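Enoyl-CoA hydratase, EchA3 (Mycobacterium marinum M, PDB 3R6H) probably acts as a lyase of lipid metabolism and belongs to the enoyl-CoA hydratase/isomerase (crotonase) family. Local coordinates at residues G83-S88 with Y141-V146. Numbering follows the deposited sequence.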
loop_
_atom_site.group_PDB
_atom_site.type_symbol
_atom_site.label_atom_id
_atom_site.label_comp_id
_atom_site.label_asym_id
_atom_site.label_seq_id
_atom_site.Cartn_x
_atom_site.Cartn_y
_atom_site.Cartn_z
ATOM N N GLY A 83 -4.948 -21.634 -17.233
ATOM C CA GLY A 83 -4.053 -22.510 -16.493
ATOM C C GLY A 83 -2.974 -21.746 -15.749
ATOM O O GLY A 83 -2.557 -22.163 -14.673
ATOM N N GLY A 84 -2.504 -20.661 -16.348
ATOM C CA GLY A 84 -1.476 -19.803 -15.712
ATOM C C GLY A 84 -2.019 -19.175 -14.452
ATOM O O GLY A 84 -1.387 -19.222 -13.388
ATOM N N PHE A 85 -3.213 -18.598 -14.552
ATOM C CA PHE A 85 -3.826 -17.942 -13.402
ATOM C C PHE A 85 -4.365 -18.925 -12.403
ATOM O O PHE A 85 -4.367 -18.632 -11.219
ATOM C CB PHE A 85 -4.848 -16.899 -13.873
ATOM C CG PHE A 85 -4.202 -15.835 -14.686
ATOM C CD1 PHE A 85 -3.149 -15.115 -14.133
ATOM C CD2 PHE A 85 -4.598 -15.566 -15.991
ATOM C CE1 PHE A 85 -2.497 -14.128 -14.886
ATOM C CE2 PHE A 85 -3.940 -14.584 -16.746
ATOM C CZ PHE A 85 -2.889 -13.899 -16.202
ATOM N N GLU A 86 -4.777 -20.121 -12.860
ATOM C CA GLU A 86 -5.109 -21.169 -11.904
ATOM C C GLU A 86 -3.871 -21.577 -11.050
ATOM O O GLU A 86 -3.991 -21.845 -9.837
ATOM C CB GLU A 86 -5.675 -22.397 -12.606
ATOM C CG GLU A 86 -6.271 -23.379 -11.629
ATOM C CD GLU A 86 -7.547 -22.842 -10.973
ATOM O OE1 GLU A 86 -8.415 -22.315 -11.712
ATOM O OE2 GLU A 86 -7.657 -22.916 -9.718
ATOM N N LEU A 87 -2.699 -21.645 -11.670
ATOM C CA LEU A 87 -1.466 -21.893 -10.917
ATOM C C LEU A 87 -1.207 -20.804 -9.863
ATOM O O LEU A 87 -0.840 -21.131 -8.730
ATOM C CB LEU A 87 -0.234 -22.065 -11.818
ATOM C CG LEU A 87 0.058 -23.466 -12.359
ATOM C CD1 LEU A 87 0.969 -23.389 -13.600
ATOM C CD2 LEU A 87 0.647 -24.362 -11.255
ATOM N N SER A 88 -1.368 -19.532 -10.228
ATOM C CA SER A 88 -1.280 -18.450 -9.216
ATOM C C SER A 88 -2.236 -18.671 -8.060
ATOM O O SER A 88 -1.867 -18.525 -6.908
ATOM C CB SER A 88 -1.569 -17.064 -9.817
ATOM O OG SER A 88 -0.515 -16.635 -10.640
ATOM N N TYR A 141 -7.529 -9.426 -15.972
ATOM C CA TYR A 141 -8.057 -9.075 -14.666
ATOM C C TYR A 141 -7.437 -9.917 -13.556
ATOM O O TYR A 141 -7.090 -9.369 -12.493
ATOM C CB TYR A 141 -9.590 -9.221 -14.623
ATOM C CG TYR A 141 -10.309 -8.068 -15.305
ATOM C CD1 TYR A 141 -10.426 -6.840 -14.683
ATOM C CD2 TYR A 141 -10.876 -8.223 -16.563
ATOM C CE1 TYR A 141 -11.088 -5.779 -15.285
ATOM C CE2 TYR A 141 -11.543 -7.145 -17.188
ATOM C CZ TYR A 141 -11.641 -5.934 -16.530
ATOM O OH TYR A 141 -12.300 -4.863 -17.116
ATOM N N ALA A 142 -7.277 -11.229 -13.765
ATOM C CA ALA A 142 -6.688 -12.067 -12.710
ATOM C C ALA A 142 -5.262 -11.647 -12.353
ATOM O O ALA A 142 -4.890 -11.650 -11.173
ATOM C CB ALA A 142 -6.714 -13.544 -13.056
ATOM N N ALA A 143 -4.497 -11.265 -13.370
ATOM C CA ALA A 143 -3.121 -10.765 -13.175
ATOM C C ALA A 143 -3.121 -9.441 -12.443
ATOM O O ALA A 143 -2.272 -9.197 -11.565
ATOM C CB ALA A 143 -2.402 -10.624 -14.540
ATOM N N MET A 144 -4.065 -8.560 -12.768
ATOM C CA MET A 144 -4.130 -7.296 -12.034
ATOM C C MET A 144 -4.351 -7.529 -10.546
ATOM O O MET A 144 -3.794 -6.828 -9.691
ATOM C CB MET A 144 -5.199 -6.350 -12.598
ATOM C CG MET A 144 -4.922 -5.862 -14.065
ATOM S SD MET A 144 -3.468 -4.783 -14.157
ATOM C CE MET A 144 -4.185 -3.284 -13.451
ATOM N N GLU A 145 -5.179 -8.506 -10.224
ATOM C CA GLU A 145 -5.474 -8.782 -8.811
ATOM C C GLU A 145 -4.238 -9.341 -8.087
ATOM O O GLU A 145 -3.992 -9.027 -6.916
ATOM C CB GLU A 145 -6.654 -9.742 -8.700
ATOM C CG GLU A 145 -7.988 -9.151 -9.184
ATOM C CD GLU A 145 -8.606 -8.148 -8.274
ATOM O OE1 GLU A 145 -8.224 -8.037 -7.078
ATOM O OE2 GLU A 145 -9.512 -7.408 -8.760
ATOM N N VAL A 146 -3.472 -10.166 -8.774
ATOM C CA VAL A 146 -2.216 -10.692 -8.241
ATOM C C VAL A 146 -1.233 -9.546 -7.957
ATOM O O VAL A 146 -0.671 -9.470 -6.853
ATOM C CB VAL A 146 -1.576 -11.717 -9.194
ATOM C CG1 VAL A 146 -0.158 -12.040 -8.780
ATOM C CG2 VAL A 146 -2.421 -13.044 -9.272
#
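Phe85 lays one face of its ring against the start of helix 141-150, over the methyl of Ala142 and the backbone N of Ala143. The Ala142 CB stands 4.2 Å from the ring centroid and 27° off the ring normal, a CH-pi contact displaced toward the root of the ring, where CB lies 3.8 Å from Phe85 CG. The far end of the ring meets the next residue: Ala143 CB approaches Phe85 CE1 to 3.5 Å and also touches CZ. With CG anti to its own carbonyl carbon (chi1 -61°), the phenyl group leans back toward the N-terminal side of its helix and reaches both alanines. One turn further on, Ser88 CB and Val146 CG2 meet more loosely, 4.1 Å apart. No hydrogen bond crosses the interface; the Ser88 hydroxyl is instead hydrogen-bonded to that of Ser116, which gives this buried polar atom a partner. The two helix segments run nearly side by side, with 26° between their directions and a closest approach of 10.3 Å between the segment axes, a gap bridged chiefly by the phenyl ring. A bound potassium ion lies about 5 Å from the Phe85 side chain. Within this crotonase-like fold, helix 109-114 adds Met109 and Phe112 against Phe85, and helix 214-225 touches both partners, through Ile224 on Phe85 and Ile220 on Val146, while Leu87 packs on helix 30-46.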